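Local coordinates for hypothetical protein (Leishmania major, PDB 3LJN) that is of unknown function but is built from ankyrin repeats, a scaffold that commonly mediates binding to other proteins, at residues A28-I40 against L59-L72. Sequence-based numbering, arbitrary orientation.
Sequences ARKGQTDEVRRLI and LACKFGCVDTAKYL
Tyr71 reaches from helix 66-72 into a hole on helix 33-40 formed by Thr33, Val36, Arg37 and Ile40, a knob-into-hole fit. Its CB lies beside Thr33 CG2, and with CG anti to the backbone N (chi1 179°) the ring is carried past Val36 toward Ile40. Further out, Tyr71 CD2 lies 4.1 Å from Val36 CG1, and Tyr71 CE2 meets Ile40 CD1 at 3.5 Å; both methyls come to the ring edge. One face carries the aliphatic part of Arg37, which bends at chi2 and chi3 and sets CD over the centre of the Tyr71 ring, 3.3 Å from its centroid, in a CH-pi contact. The Arg37 guanidinium lies farther off, giving at most a weak cation-pi attraction. At the tip, Tyr71 OH passes Ile40 CG2 at 4.0 Å. Leu72 CD2 meets the same two methyls, Val36 CG1 and Ile40 CD1. The hydroxyls Thr33 OG1 and Thr68 OG1 share a hydrogen bond of 3.3 Å, near the turn where Gly31, with positive phi, forms a Schellman motif and its backbone N lies near Cys65 SG. Beyond it, Arg29 CG rests over one face of the Phe63 ring. The contact joins two successive helical hairpins, 18-30 with 33-41 and 56-63 with 66-75, helices 33-40 and 66-72 running 23° from parallel; Cys61, Val66 and Ala69 pack on helix 97-110, while Val36 also touches helix 18-30.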
loop_
_atom_site.group_PDB
_atom_site.type_symbol
_atom_site.label_atom_id
_atom_site.label_comp_id
_atom_site.label_asym_id
_atom_site.label_seq_id
_atom_site.Cartn_x
_atom_site.Cartn_y
_atom_site.Cartn_z
ATOM N N ALA A 28 -17.892 27.353 3.455
ATOM C CA ALA A 28 -17.146 26.117 3.697
ATOM C C ALA A 28 -15.812 26.451 4.358
ATOM O O ALA A 28 -15.421 25.868 5.367
ATOM C CB ALA A 28 -16.933 25.350 2.403
ATOM N N ARG A 29 -15.118 27.421 3.805
ATOM C CA ARG A 29 -13.841 27.822 4.359
ATOM C C ARG A 29 -13.935 28.224 5.832
ATOM O O ARG A 29 -13.034 27.919 6.617
ATOM C CB ARG A 29 -13.314 28.994 3.572
ATOM C CG ARG A 29 -11.846 29.153 3.652
ATOM C CD ARG A 29 -11.514 30.560 3.291
ATOM N NE ARG A 29 -11.695 31.417 4.448
ATOM C CZ ARG A 29 -12.019 32.700 4.392
ATOM N NH1 ARG A 29 -12.220 33.299 3.221
ATOM N NH2 ARG A 29 -12.152 33.391 5.521
ATOM N N LYS A 30 -15.024 28.899 6.207
ATOM C CA LYS A 30 -15.177 29.435 7.564
ATOM C C LYS A 30 -15.869 28.494 8.568
ATOM O O LYS A 30 -16.061 28.863 9.730
ATOM C CB LYS A 30 -15.908 30.769 7.497
ATOM C CG LYS A 30 -15.179 31.800 6.644
ATOM C CD LYS A 30 -16.083 32.969 6.283
ATOM C CE LYS A 30 -15.308 34.116 5.635
ATOM N NZ LYS A 30 -14.618 34.950 6.651
ATOM N N GLY A 31 -16.215 27.279 8.140
ATOM C CA GLY A 31 -16.907 26.329 9.008
ATOM C C GLY A 31 -18.304 26.813 9.355
ATOM O O GLY A 31 -18.746 26.719 10.507
ATOM N N GLN A 32 -18.989 27.348 8.344
ATOM C CA GLN A 32 -20.332 27.882 8.489
ATOM C C GLN A 32 -21.343 26.847 7.950
ATOM O O GLN A 32 -21.891 26.996 6.851
ATOM C CB GLN A 32 -20.430 29.237 7.770
ATOM C CG GLN A 32 -19.759 30.395 8.531
ATOM C CD GLN A 32 -19.840 31.787 7.812
ATOM O OE1 GLN A 32 -20.363 31.921 6.691
ATOM N NE2 GLN A 32 -19.299 32.818 8.472
ATOM N N THR A 33 -21.573 25.794 8.740
ATOM C CA THR A 33 -22.440 24.679 8.329
ATOM C C THR A 33 -23.868 25.141 8.155
ATOM O O THR A 33 -24.538 24.791 7.184
ATOM C CB THR A 33 -22.490 23.557 9.366
ATOM O OG1 THR A 33 -21.321 23.597 10.192
ATOM C CG2 THR A 33 -22.618 22.206 8.669
ATOM N N ASP A 34 -24.336 25.892 9.147
ATOM C CA ASP A 34 -25.583 26.644 9.074
ATOM C C ASP A 34 -25.746 27.205 7.670
ATOM O O ASP A 34 -26.668 26.847 6.957
ATOM C CB ASP A 34 -25.540 27.801 10.096
ATOM C CG ASP A 34 -26.926 28.324 10.452
ATOM O OD1 ASP A 34 -27.040 29.216 11.357
ATOM O OD2 ASP A 34 -27.909 27.833 9.820
ATOM N N GLU A 35 -24.792 28.037 7.267
ATOM C CA GLU A 35 -24.913 28.864 6.068
ATOM C C GLU A 35 -24.802 28.058 4.784
ATOM O O GLU A 35 -25.410 28.421 3.794
ATOM C CB GLU A 35 -23.862 29.985 6.113
ATOM C CG GLU A 35 -24.068 31.103 5.116
ATOM C CD GLU A 35 -25.479 31.698 5.127
ATOM O OE1 GLU A 35 -25.952 32.210 6.196
ATOM O OE2 GLU A 35 -26.115 31.652 4.035
ATOM N N VAL A 36 -24.023 26.978 4.824
ATOM C CA VAL A 36 -23.876 26.007 3.718
ATOM C C VAL A 36 -25.146 25.167 3.502
ATOM O O VAL A 36 -25.581 24.952 2.371
ATOM C CB VAL A 36 -22.676 25.049 4.010
ATOM C CG1 VAL A 36 -22.872 23.702 3.369
ATOM C CG2 VAL A 36 -21.371 25.670 3.571
ATOM N N ARG A 37 -25.714 24.675 4.602
ATOM C CA ARG A 37 -26.982 23.955 4.584
ATOM C C ARG A 37 -28.045 24.814 3.928
ATOM O O ARG A 37 -28.817 24.358 3.098
ATOM C CB ARG A 37 -27.449 23.688 6.000
ATOM C CG ARG A 37 -26.611 22.761 6.803
ATOM C CD ARG A 37 -27.120 21.338 6.753
ATOM N NE ARG A 37 -28.556 21.169 7.000
ATOM C CZ ARG A 37 -29.162 21.351 8.174
ATOM N NH1 ARG A 37 -28.478 21.757 9.245
ATOM N NH2 ARG A 37 -30.472 21.149 8.270
ATOM N N ARG A 38 -28.080 26.070 4.355
ATOM C CA ARG A 38 -29.024 27.047 3.863
ATOM C C ARG A 38 -28.890 27.218 2.351
ATOM O O ARG A 38 -29.881 27.222 1.646
ATOM C CB ARG A 38 -28.815 28.381 4.590
ATOM C CG ARG A 38 -30.065 29.228 4.724
ATOM C CD ARG A 38 -29.751 30.700 5.003
ATOM N NE ARG A 38 -28.849 31.283 3.996
ATOM C CZ ARG A 38 -29.195 31.647 2.756
ATOM N NH1 ARG A 38 -30.451 31.527 2.323
ATOM N NH2 ARG A 38 -28.267 32.138 1.936
ATOM N N LEU A 39 -27.671 27.339 1.847
ATOM C CA LEU A 39 -27.470 27.504 0.418
ATOM C C LEU A 39 -27.929 26.257 -0.363
ATOM O O LEU A 39 -28.523 26.368 -1.439
ATOM C CB LEU A 39 -26.000 27.814 0.125
ATOM C CG LEU A 39 -25.489 29.218 0.477
ATOM C CD1 LEU A 39 -24.048 29.163 0.953
ATOM C CD2 LEU A 39 -25.618 30.198 -0.685
ATOM N N ILE A 40 -27.658 25.080 0.198
ATOM C CA ILE A 40 -27.998 23.804 -0.429
ATOM C C ILE A 40 -29.498 23.495 -0.376
ATOM O O ILE A 40 -30.065 23.018 -1.345
ATOM C CB ILE A 40 -27.232 22.651 0.243
ATOM C CG1 ILE A 40 -25.734 22.815 -0.010
ATOM C CG2 ILE A 40 -27.729 21.301 -0.275
ATOM C CD1 ILE A 40 -24.865 22.132 0.991
ATOM N N LEU A 59 -12.323 22.411 0.391
ATOM C CA LEU A 59 -12.003 23.548 1.274
ATOM C C LEU A 59 -12.281 23.273 2.747
ATOM O O LEU A 59 -11.533 23.709 3.619
ATOM C CB LEU A 59 -12.764 24.805 0.833
ATOM C CG LEU A 59 -12.055 25.701 -0.195
ATOM C CD1 LEU A 59 -13.035 26.331 -1.174
ATOM C CD2 LEU A 59 -11.237 26.783 0.515
ATOM N N ALA A 60 -13.366 22.564 3.020
ATOM C CA ALA A 60 -13.665 22.130 4.366
ATOM C C ALA A 60 -12.523 21.255 4.877
ATOM O O ALA A 60 -12.037 21.449 5.991
ATOM C CB ALA A 60 -14.961 21.361 4.388
ATOM N N CYS A 61 -12.070 20.314 4.056
ATOM C CA CYS A 61 -11.011 19.403 4.464
ATOM C C CYS A 61 -9.660 20.072 4.649
ATOM O O CYS A 61 -8.872 19.663 5.485
ATOM C CB CYS A 61 -10.880 18.283 3.457
ATOM S SG CYS A 61 -12.401 17.358 3.309
ATOM N N LYS A 62 -9.385 21.101 3.869
ATOM C CA LYS A 62 -8.136 21.815 4.011
ATOM C C LYS A 62 -8.127 22.608 5.308
ATOM O O LYS A 62 -7.083 22.737 5.950
ATOM C CB LYS A 62 -7.926 22.746 2.819
ATOM C CG LYS A 62 -6.609 23.492 2.833
ATOM C CD LYS A 62 -6.439 24.262 1.556
ATOM C CE LYS A 62 -5.774 25.613 1.773
ATOM N NZ LYS A 62 -6.153 26.532 0.640
ATOM N N PHE A 63 -9.293 23.116 5.702
ATOM C CA PHE A 63 -9.372 24.088 6.793
ATOM C C PHE A 63 -9.881 23.569 8.147
ATOM O O PHE A 63 -10.085 24.374 9.060
ATOM C CB PHE A 63 -10.213 25.292 6.353
ATOM C CG PHE A 63 -9.469 26.255 5.486
ATOM C CD1 PHE A 63 -8.731 27.276 6.047
ATOM C CD2 PHE A 63 -9.499 26.135 4.101
ATOM C CE1 PHE A 63 -8.042 28.167 5.247
ATOM C CE2 PHE A 63 -8.819 27.024 3.296
ATOM C CZ PHE A 63 -8.090 28.040 3.870
ATOM N N GLY A 64 -10.041 22.257 8.312
ATOM C CA GLY A 64 -10.523 21.717 9.588
ATOM C C GLY A 64 -11.987 21.444 9.380
ATOM O O GLY A 64 -12.319 20.489 8.683
ATOM N N CYS A 65 -12.866 22.269 9.950
ATOM C CA CYS A 65 -14.317 22.232 9.638
ATOM C C CYS A 65 -14.951 20.836 9.672
ATOM O O CYS A 65 -15.593 20.400 8.705
ATOM C CB CYS A 65 -14.556 22.868 8.272
ATOM S SG CYS A 65 -13.817 24.516 8.159
ATOM N N VAL A 66 -14.766 20.146 10.798
ATOM C CA VAL A 66 -15.239 18.770 10.957
ATOM C C VAL A 66 -16.723 18.610 10.630
ATOM O O VAL A 66 -17.093 17.710 9.877
ATOM C CB VAL A 66 -14.942 18.225 12.378
ATOM C CG1 VAL A 66 -15.965 17.164 12.791
ATOM C CG2 VAL A 66 -13.522 17.676 12.436
ATOM N N ASP A 67 -17.552 19.500 11.171
ATOM C CA ASP A 67 -19.013 19.393 11.063
ATOM C C ASP A 67 -19.528 19.750 9.662
ATOM O O ASP A 67 -20.369 19.036 9.110
ATOM C CB ASP A 67 -19.661 20.246 12.151
ATOM C CG ASP A 67 -19.203 19.823 13.592
ATOM O OD1 ASP A 67 -19.060 18.595 13.878
ATOM O OD2 ASP A 67 -18.983 20.710 14.461
ATOM N N THR A 68 -19.011 20.833 9.084
ATOM C CA THR A 68 -19.258 21.174 7.680
ATOM C C THR A 68 -18.845 20.036 6.742
ATOM O O THR A 68 -19.545 19.739 5.767
ATOM C CB THR A 68 -18.459 22.430 7.263
ATOM O OG1 THR A 68 -18.731 23.508 8.172
ATOM C CG2 THR A 68 -18.786 22.851 5.850
ATOM N N ALA A 69 -17.702 19.408 7.027
ATOM C CA ALA A 69 -17.200 18.300 6.207
ATOM C C ALA A 69 -18.135 17.108 6.302
ATOM O O ALA A 69 -18.560 16.564 5.286
ATOM C CB ALA A 69 -15.805 17.907 6.650
ATOM N N LYS A 70 -18.460 16.723 7.536
ATOM C CA LYS A 70 -19.433 15.674 7.798
ATOM C C LYS A 70 -20.707 15.906 7.002
ATOM O O LYS A 70 -21.207 14.995 6.340
ATOM C CB LYS A 70 -19.777 15.610 9.283
ATOM C CG LYS A 70 -20.802 14.536 9.624
ATOM C CD LYS A 70 -20.642 13.987 11.052
ATOM C CE LYS A 70 -21.380 12.634 11.186
ATOM N NZ LYS A 70 -21.448 12.082 12.581
ATOM N N TYR A 71 -21.224 17.126 7.049
ATOM C CA TYR A 71 -22.407 17.433 6.279
ATOM C C TYR A 71 -22.183 17.295 4.779
ATOM O O TYR A 71 -22.861 16.511 4.136
ATOM C CB TYR A 71 -22.964 18.821 6.587
ATOM C CG TYR A 71 -24.170 19.092 5.737
ATOM C CD1 TYR A 71 -25.315 18.334 5.894
ATOM C CD2 TYR A 71 -24.145 20.046 4.728
ATOM C CE1 TYR A 71 -26.425 18.536 5.092
ATOM C CE2 TYR A 71 -25.255 20.262 3.916
ATOM C CZ TYR A 71 -26.383 19.499 4.106
ATOM O OH TYR A 71 -27.488 19.696 3.327
ATOM N N LEU A 72 -21.253 18.056 4.215
ATOM C CA LEU A 72 -21.047 18.040 2.749
ATOM C C LEU A 72 -20.740 16.637 2.195
ATOM O O LEU A 72 -21.146 16.316 1.080
ATOM C CB LEU A 72 -19.935 19.019 2.327
ATOM C CG LEU A 72 -20.295 20.514 2.320
ATOM C CD1 LEU A 72 -19.070 21.364 2.226
ATOM C CD2 LEU A 72 -21.237 20.860 1.180
#